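Local coordinates for protein beta-Lactamase/D-Alanine Carboxypeptidase (Pseudomonas syringae pv. tomato, PDB 5EVI) that probably hydrolyses beta-lactam antibiotics to substituted beta-amino acids, as a class C beta-lactamase that would confer antibiotic resistance, at residues I123-K128 / R133-Y138; T14-E19 / I34-H39; F264-M269 / S293-T298. All coordinates share one frame; numbering follows the deposited sequence.

Contact 1 of 3, residues I123-K128 / R133-Y138; sequences IQVPEK and RQLMDY
P126 lies over one face of the Y138 ring, where a surface loop of this class C beta-lactamase fold folds back on the short helix 132-138 that follows it. The pyrrolidine and the phenol side chain cross at about a right angle. P126 CD stands above the ring, displaced toward its rim, and P126 CG meets Y138 CE1 at 4.0 Å. Y138 gets there by turning its CG anti to the backbone N (chi1 171°), which sends the ring from the helix toward the loop; F121 and P122 also touch this side chain. K128 brings its amine obliquely to the same ring, with NZ 4.4 Å from Y138 CD1. One turn earlier in the helix, the L135 branch ending in CD1 comes within 4.3 Å of V125 CG1, a loose methyl-to-methyl touch; V125 also touches P157 of helix 156-169. Q134 keeps its chain extended beyond CG and directs its amide oxygen at the loop backbone. Q134 OE1 accepts a hydrogen bond from Q130 N, yet it also sits 2.9 Å from K128 O, an approach of two acceptors without a proton between them.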
ATOM      1  N   ILE D 123      -5.825  -8.674 -12.861  1.00 31.15           N
ATOM      2  CA  ILE D 123      -4.927  -8.175 -11.805  1.00 32.13           C
ATOM      3  C   ILE D 123      -3.731  -7.401 -12.370  1.00 33.23           C
ATOM      4  O   ILE D 123      -3.367  -6.356 -11.826  1.00 30.62           O
ATOM      5  CB  ILE D 123      -4.462  -9.271 -10.810  1.00 32.79           C
ATOM      6  CG1 ILE D 123      -3.729  -8.627  -9.621  1.00 33.54           C
ATOM      7  CG2 ILE D 123      -3.582 -10.324 -11.482  1.00 32.95           C
ATOM      8  CD1 ILE D 123      -3.690  -9.501  -8.391  1.00 34.19           C
ATOM      9  N   GLN D 124      -3.151  -7.899 -13.461  1.00 36.03           N
ATOM     10  CA  GLN D 124      -2.035  -7.230 -14.128  1.00 38.82           C
ATOM     11  C   GLN D 124      -2.500  -6.453 -15.346  1.00 39.89           C
ATOM     12  O   GLN D 124      -3.566  -6.724 -15.905  1.00 39.58           O
ATOM     13  CB  GLN D 124      -0.977  -8.250 -14.577  1.00 40.81           C
ATOM     14  CG  GLN D 124      -0.231  -8.936 -13.446  1.00 42.82           C
ATOM     15  CD  GLN D 124       0.529  -7.969 -12.554  1.00 45.80           C
ATOM     16  OE1 GLN D 124       0.363  -7.978 -11.331  1.00 47.46           O
ATOM     17  NE2 GLN D 124       1.369  -7.124 -13.161  1.00 47.39           N
ATOM     18  N   VAL D 125      -1.670  -5.492 -15.752  1.00 40.33           N
ATOM     19  CA  VAL D 125      -1.823  -4.800 -17.028  1.00 40.72           C
ATOM     20  C   VAL D 125      -1.488  -5.817 -18.128  1.00 40.86           C
ATOM     21  O   VAL D 125      -0.383  -6.338 -18.127  1.00 39.73           O
ATOM     22  CB  VAL D 125      -0.862  -3.589 -17.130  1.00 41.74           C
ATOM     23  CG1 VAL D 125      -0.871  -2.985 -18.537  1.00 41.85           C
ATOM     24  CG2 VAL D 125      -1.221  -2.537 -16.079  1.00 41.70           C
ATOM     25  N   PRO D 126      -2.429  -6.095 -19.062  1.00 41.34           N
ATOM     26  CA  PRO D 126      -2.198  -7.101 -20.116  1.00 41.39           C
ATOM     27  C   PRO D 126      -0.871  -6.943 -20.869  1.00 41.30           C
ATOM     28  O   PRO D 126      -0.415  -5.823 -21.093  1.00 40.01           O
ATOM     29  CB  PRO D 126      -3.372  -6.884 -21.073  1.00 41.63           C
ATOM     30  CG  PRO D 126      -4.454  -6.336 -20.215  1.00 42.09           C
ATOM     31  CD  PRO D 126      -3.761  -5.471 -19.201  1.00 41.70           C
ATOM     32  N   GLU D 127      -0.282  -8.071 -21.255  1.00 41.73           N
ATOM     33  CA  GLU D 127       1.074  -8.102 -21.805  1.00 41.51           C
ATOM     34  C   GLU D 127       1.193  -7.475 -23.202  1.00 41.58           C
ATOM     35  O   GLU D 127       2.279  -7.020 -23.568  1.00 39.94           O
ATOM     36  CB  GLU D 127       1.629  -9.539 -21.806  1.00 42.77           C
ATOM     37  CG  GLU D 127       3.135  -9.596 -21.614  1.00 43.73           C
ATOM     38  CD  GLU D 127       3.727 -10.978 -21.839  1.00 44.62           C
ATOM     39  OE1 GLU D 127       3.205 -11.968 -21.272  1.00 45.37           O
ATOM     40  OE2 GLU D 127       4.735 -11.066 -22.573  1.00 44.87           O
ATOM     41  N   LYS D 128       0.094  -7.430 -23.967  1.00 41.82           N
ATOM     42  CA  LYS D 128       0.100  -6.759 -25.286  1.00 42.43           C
ATOM     43  C   LYS D 128       0.257  -5.228 -25.198  1.00 42.25           C
ATOM     44  O   LYS D 128       0.651  -4.590 -26.179  1.00 41.34           O
ATOM     45  CB  LYS D 128      -1.135  -7.145 -26.139  1.00 43.97           C
ATOM     46  CG  LYS D 128      -2.428  -6.343 -25.938  1.00 45.17           C
ATOM     47  CD  LYS D 128      -3.508  -7.100 -25.174  1.00 45.82           C
ATOM     48  CE  LYS D 128      -4.499  -6.149 -24.516  1.00 46.79           C
ATOM     49  NZ  LYS D 128      -5.586  -6.847 -23.770  1.00 46.82           N
ATOM     50  N   ARG D 133       0.508   4.889 -25.270  1.00 43.51           N
ATOM     51  CA  ARG D 133      -0.478   4.899 -26.370  1.00 46.08           C
ATOM     52  C   ARG D 133      -1.395   3.668 -26.314  1.00 46.90           C
ATOM     53  O   ARG D 133      -2.619   3.801 -26.364  1.00 47.84           O
ATOM     54  CB  ARG D 133       0.239   5.054 -27.739  1.00 46.63           C
ATOM     55  CG  ARG D 133      -0.282   4.254 -28.933  1.00 47.79           C
ATOM     56  CD  ARG D 133      -1.569   4.813 -29.512  1.00 49.01           C
ATOM     57  NE  ARG D 133      -1.921   4.145 -30.763  1.00 50.62           N
ATOM     58  CZ  ARG D 133      -2.913   4.507 -31.580  1.00 51.64           C
ATOM     59  NH1 ARG D 133      -3.695   5.555 -31.302  1.00 51.77           N
ATOM     60  NH2 ARG D 133      -3.128   3.810 -32.696  1.00 52.33           N
ATOM     61  N   GLN D 134      -0.789   2.489 -26.189  1.00 47.71           N
ATOM     62  CA  GLN D 134      -1.523   1.219 -26.161  1.00 48.47           C
ATOM     63  C   GLN D 134      -2.366   1.031 -24.891  1.00 48.63           C
ATOM     64  O   GLN D 134      -3.335   0.270 -24.907  1.00 46.38           O
ATOM     65  CB  GLN D 134      -0.558   0.033 -26.335  1.00 49.22           C
ATOM     66  CG  GLN D 134       0.130  -0.020 -27.698  1.00 49.50           C
ATOM     67  CD  GLN D 134       1.302  -0.989 -27.745  1.00 49.70           C
ATOM     68  OE1 GLN D 134       1.380  -1.928 -26.959  1.00 50.09           O
ATOM     69  NE2 GLN D 134       2.221  -0.761 -28.674  1.00 49.79           N
ATOM     70  N   LEU D 135      -1.995   1.715 -23.804  1.00 49.36           N
ATOM     71  CA  LEU D 135      -2.765   1.692 -22.550  1.00 50.61           C
ATOM     72  C   LEU D 135      -4.096   2.445 -22.635  1.00 51.43           C
ATOM     73  O   LEU D 135      -5.077   2.023 -22.032  1.00 51.27           O
ATOM     74  CB  LEU D 135      -1.928   2.249 -21.387  1.00 51.15           C
ATOM     75  CG  LEU D 135      -2.550   2.198 -19.979  1.00 51.34           C
ATOM     76  CD1 LEU D 135      -2.809   0.766 -19.532  1.00 51.09           C
ATOM     77  CD2 LEU D 135      -1.662   2.914 -18.972  1.00 51.39           C
HETATM   78  N   MSE D 136      -4.124   3.568 -23.352  1.00 52.90           N
HETATM   79  CA  MSE D 136      -5.375   4.313 -23.561  1.00 53.74           C
HETATM   80  C   MSE D 136      -6.290   3.548 -24.482  1.00 53.28           C
HETATM   81  O   MSE D 136      -7.500   3.562 -24.281  1.00 54.08           O
HETATM   82  CB  MSE D 136      -5.133   5.732 -24.086  1.00 54.37           C
HETATM   83  CG  MSE D 136      -4.255   6.588 -23.171  1.00 55.49           C
HETATM   84  CE  MSE D 136      -3.051   7.196 -20.495  1.00 55.96           C
ATOM     85  N   ASP D 137      -5.726   2.854 -25.474  1.00 53.81           N
ATOM     86  CA  ASP D 137      -6.508   1.971 -26.357  1.00 53.16           C
ATOM     87  C   ASP D 137      -7.183   0.857 -25.553  1.00 51.17           C
ATOM     88  O   ASP D 137      -8.334   0.490 -25.823  1.00 49.12           O
ATOM     89  CB  ASP D 137      -5.621   1.347 -27.444  1.00 54.62           C
ATOM     90  CG  ASP D 137      -4.970   2.383 -28.351  1.00 56.13           C
ATOM     91  OD1 ASP D 137      -5.440   3.542 -28.394  1.00 57.93           O
ATOM     92  OD2 ASP D 137      -3.979   2.029 -29.024  1.00 57.79           O
ATOM     93  N   TYR D 138      -6.455   0.333 -24.563  1.00 49.29           N
ATOM     94  CA  TYR D 138      -7.006  -0.630 -23.611  1.00 47.17           C
ATOM     95  C   TYR D 138      -8.162  -0.024 -22.796  1.00 46.65           C
ATOM     96  O   TYR D 138      -9.248  -0.609 -22.714  1.00 45.92           O
ATOM     97  CB  TYR D 138      -5.908  -1.174 -22.677  1.00 46.91           C
ATOM     98  CG  TYR D 138      -6.472  -1.999 -21.547  1.00 45.87           C
ATOM     99  CD1 TYR D 138      -7.068  -3.230 -21.802  1.00 44.82           C
ATOM    100  CD2 TYR D 138      -6.452  -1.536 -20.227  1.00 45.11           C
ATOM    101  CE1 TYR D 138      -7.614  -3.988 -20.782  1.00 44.76           C
ATOM    102  CE2 TYR D 138      -6.997  -2.291 -19.195  1.00 44.53           C
ATOM    103  CZ  TYR D 138      -7.575  -3.517 -19.482  1.00 44.08           C
ATOM    104  OH  TYR D 138      -8.119  -4.290 -18.490  1.00 43.71           O
TER

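Contact 2 of 3, residues T14-E19 / I34-H39; sequences TLVQTE and IAITRH
V16 forks over the two isoleucines I34 and I36, and apolar touches between methyl groups make up the direct contact. One prong, V16 CG1, reaches I34 CD1 at 4.0 Å; the other, V16 CG2, stands 4.2 Å from I36 CD1. The V16 and I34 side chains run antiparallel past one another, with V16 CG1 beside I34 CD1. With CG1 anti to the backbone N (chi1 176°), V16 turns one methyl to each isoleucine. I34 and I36, two residues apart on one strand, point to the same face of it, and I34 CD1 is 6.8 Å from I36 CD1. The contact is thus helix-on-sheet packing in the alpha/beta part of the class C beta-lactamase fold: helix 9-20 lies against the antiparallel sheet beside helix 349-363, whose I359 and L360 touch I36, while A35 and T37 turn to helix 232-243 on the other face. Backbone hydrogen bonds hold each partner in shape. Along the helix, T18 N donates to T14 O at 2.9 Å and E19 N to L15 O at 3.1 Å; the strand is bonded to neighbours on both flanks, I34 pairing with Y45 and A35 with V340. Charge acts at the helix, away from the isoleucines. E19 divides its carboxylate between two residues of helix 349-363, OE2 forming a salt bridge with R358 NH1 and OE1 a hydrogen bond with H362 NE2.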
ATOM      1  N   THR D  14      13.206  -9.429  23.392  1.00 39.75           N
ATOM      2  CA  THR D  14      13.342 -10.887  23.343  1.00 39.40           C
ATOM      3  C   THR D  14      12.115 -11.549  22.705  1.00 37.13           C
ATOM      4  O   THR D  14      12.263 -12.455  21.894  1.00 35.59           O
ATOM      5  CB  THR D  14      13.611 -11.482  24.736  1.00 41.14           C
ATOM      6  OG1 THR D  14      12.656 -10.964  25.670  1.00 42.58           O
ATOM      7  CG2 THR D  14      15.019 -11.118  25.196  1.00 41.13           C
ATOM      8  N   LEU D  15      10.919 -11.079  23.055  1.00 34.98           N
ATOM      9  CA  LEU D  15       9.687 -11.583  22.436  1.00 34.49           C
ATOM     10  C   LEU D  15       9.673 -11.389  20.909  1.00 33.26           C
ATOM     11  O   LEU D  15       9.377 -12.327  20.174  1.00 32.17           O
ATOM     12  CB  LEU D  15       8.453 -10.925  23.054  1.00 35.33           C
ATOM     13  CG  LEU D  15       8.104 -11.310  24.498  1.00 35.57           C
ATOM     14  CD1 LEU D  15       7.109 -10.323  25.090  1.00 35.57           C
ATOM     15  CD2 LEU D  15       7.568 -12.734  24.578  1.00 35.77           C
ATOM     16  N   VAL D  16      10.001 -10.188  20.438  1.00 31.81           N
ATOM     17  CA  VAL D  16       9.981  -9.915  18.990  1.00 31.17           C
ATOM     18  C   VAL D  16      11.016 -10.803  18.307  1.00 30.83           C
ATOM     19  O   VAL D  16      10.726 -11.414  17.288  1.00 29.80           O
ATOM     20  CB  VAL D  16      10.217  -8.424  18.637  1.00 30.95           C
ATOM     21  CG1 VAL D  16      10.271  -8.229  17.119  1.00 30.94           C
ATOM     22  CG2 VAL D  16       9.122  -7.540  19.224  1.00 30.91           C
ATOM     23  N   GLN D  17      12.200 -10.903  18.913  1.00 30.67           N
ATOM     24  CA  GLN D  17      13.265 -11.755  18.409  1.00 31.41           C
ATOM     25  C   GLN D  17      12.801 -13.194  18.227  1.00 31.52           C
ATOM     26  O   GLN D  17      12.996 -13.781  17.159  1.00 32.95           O
ATOM     27  CB  GLN D  17      14.453 -11.726  19.365  1.00 31.94           C
ATOM     28  CG  GLN D  17      15.687 -12.459  18.872  1.00 32.63           C
ATOM     29  CD  GLN D  17      16.859 -12.231  19.792  1.00 32.95           C
ATOM     30  OE1 GLN D  17      16.772 -12.481  20.997  1.00 33.02           O
ATOM     31  NE2 GLN D  17      17.950 -11.728  19.240  1.00 33.27           N
ATOM     32  N   THR D  18      12.176 -13.746  19.267  1.00 31.48           N
ATOM     33  CA  THR D  18      11.673 -15.126  19.225  1.00 32.27           C
ATOM     34  C   THR D  18      10.713 -15.304  18.048  1.00 31.93           C
ATOM     35  O   THR D  18      10.945 -16.159  17.196  1.00 30.72           O
ATOM     36  CB  THR D  18      10.987 -15.534  20.553  1.00 32.45           C
ATOM     37  OG1 THR D  18      11.947 -15.464  21.616  1.00 33.33           O
ATOM     38  CG2 THR D  18      10.414 -16.950  20.471  1.00 32.59           C
ATOM     39  N   GLU D  19       9.682 -14.456  17.988  1.00 31.82           N
ATOM     40  CA  GLU D  19       8.656 -14.545  16.936  1.00 31.65           C
ATOM     41  C   GLU D  19       9.239 -14.294  15.539  1.00 31.84           C
ATOM     42  O   GLU D  19       8.831 -14.941  14.573  1.00 30.46           O
ATOM     43  CB  GLU D  19       7.511 -13.543  17.156  1.00 31.50           C
ATOM     44  CG  GLU D  19       6.794 -13.590  18.496  1.00 31.26           C
ATOM     45  CD  GLU D  19       5.871 -14.783  18.702  1.00 31.62           C
ATOM     46  OE1 GLU D  19       5.152 -14.777  19.717  1.00 30.73           O
ATOM     47  OE2 GLU D  19       5.856 -15.726  17.891  1.00 33.58           O
ATOM     48  N   ILE D  34      11.757  -4.708  11.128  1.00 20.76           N
ATOM     49  CA  ILE D  34      10.470  -4.477  11.820  1.00 20.81           C
ATOM     50  C   ILE D  34      10.543  -3.116  12.515  1.00 20.86           C
ATOM     51  O   ILE D  34      11.505  -2.854  13.229  1.00 21.70           O
ATOM     52  CB  ILE D  34      10.197  -5.595  12.859  1.00 20.87           C
ATOM     53  CG1 ILE D  34      10.062  -6.954  12.171  1.00 21.24           C
ATOM     54  CG2 ILE D  34       8.955  -5.296  13.705  1.00 20.86           C
ATOM     55  CD1 ILE D  34      10.086  -8.155  13.102  1.00 21.15           C
ATOM     56  N   ALA D  35       9.562  -2.256  12.262  1.00 20.87           N
ATOM     57  CA  ALA D  35       9.346  -1.017  13.018  1.00 21.24           C
ATOM     58  C   ALA D  35       8.044  -1.139  13.799  1.00 21.59           C
ATOM     59  O   ALA D  35       7.060  -1.609  13.248  1.00 21.99           O
ATOM     60  CB  ALA D  35       9.251   0.150  12.058  1.00 21.56           C
ATOM     61  N   ILE D  36       8.043  -0.708  15.062  1.00 22.31           N
ATOM     62  CA  ILE D  36       6.816  -0.598  15.865  1.00 22.88           C
ATOM     63  C   ILE D  36       6.680   0.824  16.396  1.00 23.16           C
ATOM     64  O   ILE D  36       7.663   1.418  16.829  1.00 23.11           O
ATOM     65  CB  ILE D  36       6.817  -1.582  17.064  1.00 23.48           C
ATOM     66  CG1 ILE D  36       7.121  -3.008  16.594  1.00 24.09           C
ATOM     67  CG2 ILE D  36       5.465  -1.549  17.788  1.00 23.96           C
ATOM     68  CD1 ILE D  36       7.396  -3.977  17.726  1.00 24.44           C
ATOM     69  N   THR D  37       5.458   1.359  16.388  1.00 23.35           N
ATOM     70  CA  THR D  37       5.203   2.675  16.974  1.00 23.61           C
ATOM     71  C   THR D  37       4.090   2.497  18.011  1.00 24.17           C
ATOM     72  O   THR D  37       3.126   1.771  17.773  1.00 23.13           O
ATOM     73  CB  THR D  37       4.923   3.758  15.906  1.00 23.32           C
ATOM     74  OG1 THR D  37       4.775   5.045  16.533  1.00 23.35           O
ATOM     75  CG2 THR D  37       3.706   3.416  15.044  1.00 23.33           C
ATOM     76  N   ARG D  38       4.284   3.112  19.180  1.00 24.37           N
ATOM     77  CA  ARG D  38       3.373   2.972  20.319  1.00 26.08           C
ATOM     78  C   ARG D  38       3.351   4.328  21.027  1.00 26.39           C
ATOM     79  O   ARG D  38       4.346   4.715  21.659  1.00 24.51           O
ATOM     80  CB  ARG D  38       3.867   1.860  21.263  1.00 27.39           C
ATOM     81  CG  ARG D  38       2.796   0.873  21.698  1.00 29.42           C
ATOM     82  CD  ARG D  38       2.030   1.311  22.946  1.00 29.84           C
ATOM     83  NE  ARG D  38       2.725   0.931  24.170  1.00 31.40           N
ATOM     84  CZ  ARG D  38       2.216   0.993  25.406  1.00 31.88           C
ATOM     85  NH1 ARG D  38       2.964   0.608  26.436  1.00 32.33           N
ATOM     86  NH2 ARG D  38       0.967   1.417  25.628  1.00 32.21           N
ATOM     87  N   HIS D  39       2.238   5.050  20.887  1.00 27.03           N
ATOM     88  CA  HIS D  39       2.098   6.429  21.395  1.00 28.76           C
ATOM     89  C   HIS D  39       3.252   7.343  20.966  1.00 29.33           C
ATOM     90  O   HIS D  39       3.768   8.126  21.770  1.00 29.17           O
ATOM     91  CB  HIS D  39       1.937   6.425  22.924  1.00 29.56           C
ATOM     92  CG  HIS D  39       0.737   5.665  23.396  1.00 30.28           C
ATOM     93  ND1 HIS D  39      -0.551   6.088  23.157  1.00 31.37           N
ATOM     94  CD2 HIS D  39       0.630   4.508  24.087  1.00 31.37           C
ATOM     95  CE1 HIS D  39      -1.402   5.215  23.669  1.00 30.98           C
ATOM     96  NE2 HIS D  39      -0.711   4.254  24.250  1.00 31.23           N
TER

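Contact 3 of 3, residues F264-M269 / S293-T298; sequences FKVGGM and SAMLNT
M295 and M269, both selenomethionine in this crystal, reach toward each other tip to tip. From a 3-10 turn secured by L296 N to S293 O at 2.9 Å, M295 CB points at the hairpin but stays 5.6 Å from M269 CE. CG continues alongside the hairpin without coming closer to M269 CE, and the bend at chi2 (-72°) carries SE along it instead of straight at it; M295 SE remains 5.2 Å from M269 CE. A second bend at chi3 (-57°) turns the terminal methyl back inward, and this methyl does the touching. M295 CE lies 3.9 Å from V266 CG1 on one strand and 4.0 Å from M269 SE on the next. The 3.3 Å separation of M295 CE and M269 CE is shorter than methyls normally allow, so the exact place of these tips is doubtful. M269 contributes a chain that runs straight out from the sheet and bends near the end to offer its own methyl. V266 and M269 share a face because they are a hydrogen-bonded pair closing a two-residue beta hairpin: V266 N donates to M269 O at 2.8 Å, and a type II' turn through G267 and G268 joins them, the positive phi of G267 favouring glycine. R152 touches both V266 and M269, and strand 299-308 flanks V266 through Q299 and A301. S293-T298, between helix 284-290 and strand 299-308, probably belongs to the R2 loop of class C enzymes, beside the probable active site. Since methyls and selenium alone meet here, the attachment rests on dispersion and shape, without directional bonds.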
ATOM      1  N   PHE D 264     -16.694   0.520   0.816  1.00 21.44           N
ATOM      2  CA  PHE D 264     -17.444  -0.739   0.626  1.00 22.31           C
ATOM      3  C   PHE D 264     -17.209  -1.765   1.744  1.00 22.81           C
ATOM      4  O   PHE D 264     -16.130  -1.813   2.342  1.00 21.23           O
ATOM      5  CB  PHE D 264     -17.062  -1.357  -0.726  1.00 22.55           C
ATOM      6  CG  PHE D 264     -17.299  -0.448  -1.892  1.00 22.57           C
ATOM      7  CD1 PHE D 264     -18.555  -0.398  -2.505  1.00 22.79           C
ATOM      8  CD2 PHE D 264     -16.287   0.347  -2.390  1.00 23.07           C
ATOM      9  CE1 PHE D 264     -18.789   0.446  -3.575  1.00 22.26           C
ATOM     10  CE2 PHE D 264     -16.510   1.194  -3.465  1.00 22.46           C
ATOM     11  CZ  PHE D 264     -17.764   1.240  -4.064  1.00 22.99           C
ATOM     12  N   LYS D 265     -18.233  -2.572   2.027  1.00 23.73           N
ATOM     13  CA  LYS D 265     -18.077  -3.795   2.819  1.00 24.34           C
ATOM     14  C   LYS D 265     -17.850  -4.934   1.827  1.00 24.49           C
ATOM     15  O   LYS D 265     -18.641  -5.083   0.882  1.00 23.51           O
ATOM     16  CB  LYS D 265     -19.324  -4.076   3.676  1.00 25.43           C
ATOM     17  CG  LYS D 265     -19.400  -3.288   4.985  1.00 25.92           C
ATOM     18  CD  LYS D 265     -19.006  -4.131   6.197  1.00 26.41           C
ATOM     19  CE  LYS D 265     -18.345  -3.321   7.297  1.00 26.42           C
ATOM     20  NZ  LYS D 265     -19.018  -2.058   7.688  1.00 26.25           N
ATOM     21  N   VAL D 266     -16.778  -5.709   2.031  1.00 24.50           N
ATOM     22  CA  VAL D 266     -16.389  -6.827   1.128  1.00 25.61           C
ATOM     23  C   VAL D 266     -16.080  -8.029   2.011  1.00 25.88           C
ATOM     24  O   VAL D 266     -14.962  -8.169   2.501  1.00 27.21           O
ATOM     25  CB  VAL D 266     -15.161  -6.474   0.246  1.00 25.45           C
ATOM     26  CG1 VAL D 266     -14.886  -7.575  -0.778  1.00 25.67           C
ATOM     27  CG2 VAL D 266     -15.376  -5.152  -0.481  1.00 26.00           C
ATOM     28  N   GLY D 267     -17.078  -8.884   2.236  1.00 26.49           N
ATOM     29  CA  GLY D 267     -17.009  -9.873   3.312  1.00 26.51           C
ATOM     30  C   GLY D 267     -16.825  -9.156   4.644  1.00 26.71           C
ATOM     31  O   GLY D 267     -17.541  -8.183   4.945  1.00 25.91           O
ATOM     32  N   GLY D 268     -15.827  -9.591   5.415  1.00 26.57           N
ATOM     33  CA  GLY D 268     -15.515  -8.984   6.713  1.00 26.52           C
ATOM     34  C   GLY D 268     -14.604  -7.746   6.672  1.00 26.32           C
ATOM     35  O   GLY D 268     -14.312  -7.163   7.716  1.00 27.21           O
HETATM   36  N   MSE D 269     -14.153  -7.362   5.479  1.00 25.09           N
HETATM   37  CA  MSE D 269     -13.211  -6.260   5.279  1.00 25.15           C
HETATM   38  C   MSE D 269     -13.948  -5.039   4.801  1.00 24.03           C
HETATM   39  O   MSE D 269     -14.863  -5.143   3.994  1.00 24.38           O
HETATM   40  CB  MSE D 269     -12.193  -6.756   4.246  1.00 26.49           C
HETATM   41  CG  MSE D 269     -11.397  -5.672   3.543  1.00 28.21           C
HETATM   42 SE   MSE D 269     -10.221  -6.717   2.381  0.46 31.26          SE
HETATM   43  CE  MSE D 269     -11.296  -6.437   0.763  1.00 31.01           C
ATOM     44  N   SER D 293      -5.107 -14.966  -0.491  1.00 28.80           N
ATOM     45  CA  SER D 293      -5.053 -14.769  -1.962  1.00 29.21           C
ATOM     46  C   SER D 293      -6.404 -15.038  -2.660  1.00 29.46           C
ATOM     47  O   SER D 293      -6.674 -14.497  -3.745  1.00 28.70           O
ATOM     48  CB  SER D 293      -3.919 -15.581  -2.608  1.00 30.31           C
ATOM     49  OG  SER D 293      -2.756 -14.785  -2.739  1.00 30.89           O
ATOM     50  N   ALA D 294      -7.275 -15.824  -2.026  1.00 28.93           N
ATOM     51  CA  ALA D 294      -8.664 -15.928  -2.469  1.00 29.51           C
ATOM     52  C   ALA D 294      -9.290 -14.538  -2.735  1.00 28.80           C
ATOM     53  O   ALA D 294     -10.070 -14.370  -3.676  1.00 30.03           O
ATOM     54  CB  ALA D 294      -9.488 -16.706  -1.449  1.00 30.47           C
HETATM   55  N   MSE D 295      -8.897 -13.534  -1.952  1.00 27.37           N
HETATM   56  CA  MSE D 295      -9.472 -12.184  -2.084  1.00 27.49           C
HETATM   57  C   MSE D 295      -9.034 -11.458  -3.343  1.00 28.30           C
HETATM   58  O   MSE D 295      -9.621 -10.434  -3.680  1.00 29.80           O
HETATM   59  CB  MSE D 295      -9.133 -11.323  -0.865  1.00 26.01           C
HETATM   60  CG  MSE D 295      -9.700 -11.881   0.436  1.00 25.14           C
HETATM   61 SE   MSE D 295     -11.652 -11.671   0.571  0.20 22.79          SE
HETATM   62  CE  MSE D 295     -11.807  -9.723   0.362  1.00 23.57           C
ATOM     63  N   LEU D 296      -8.004 -11.950  -4.037  1.00 29.01           N
ATOM     64  CA  LEU D 296      -7.654 -11.445  -5.373  1.00 30.30           C
ATOM     65  C   LEU D 296      -8.731 -11.719  -6.443  1.00 30.80           C
ATOM     66  O   LEU D 296      -8.741 -11.060  -7.475  1.00 31.59           O
ATOM     67  CB  LEU D 296      -6.307 -12.009  -5.847  1.00 31.31           C
ATOM     68  CG  LEU D 296      -5.056 -11.592  -5.056  1.00 31.73           C
ATOM     69  CD1 LEU D 296      -3.818 -12.361  -5.506  1.00 32.87           C
ATOM     70  CD2 LEU D 296      -4.835 -10.091  -5.169  1.00 32.32           C
ATOM     71  N   ASN D 297      -9.631 -12.671  -6.209  1.00 30.42           N
ATOM     72  CA  ASN D 297     -10.728 -12.938  -7.147  1.00 30.92           C
ATOM     73  C   ASN D 297     -11.927 -12.045  -6.858  1.00 30.10           C
ATOM     74  O   ASN D 297     -12.030 -11.474  -5.789  1.00 29.32           O
ATOM     75  CB  ASN D 297     -11.156 -14.401  -7.087  1.00 31.42           C
ATOM     76  CG  ASN D 297     -10.057 -15.361  -7.522  1.00 32.29           C
ATOM     77  OD1 ASN D 297     -10.182 -16.564  -7.313  1.00 35.05           O
ATOM     78  ND2 ASN D 297      -8.977 -14.841  -8.112  1.00 32.17           N
ATOM     79  N   THR D 298     -12.846 -11.964  -7.815  1.00 29.99           N
ATOM     80  CA  THR D 298     -13.964 -11.023  -7.745  1.00 30.23           C
ATOM     81  C   THR D 298     -14.948 -11.421  -6.650  1.00 30.95           C
ATOM     82  O   THR D 298     -15.430 -12.545  -6.638  1.00 30.76           O
ATOM     83  CB  THR D 298     -14.665 -10.912  -9.107  1.00 30.19           C
ATOM     84  OG1 THR D 298     -13.719 -10.413 -10.064  1.00 29.83           O
ATOM     85  CG2 THR D 298     -15.846  -9.964  -9.052  1.00 29.59           C
TER

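Contact 1 and contact 3 touch: I123 CD1 packs on L296 CD2 at 3.5 Å, although their centres are 24 Å apart. Contact 2 stands alone, on the opposite side of the chain's centre from contact 1, with 42 Å between their centres and about 25 Å between nearest atoms. It shares the large antiparallel sheet with contact 3, yet their nearest atoms are about 21 Å apart. The probable catalytic group, S68, K71, Y154 and K318, borders contact 3: L296 touches Y154, and the M295 side chain lies near the group without touching it. I123 and L296 therefore join the surface loop of contact 1 to the likely active-site surroundings.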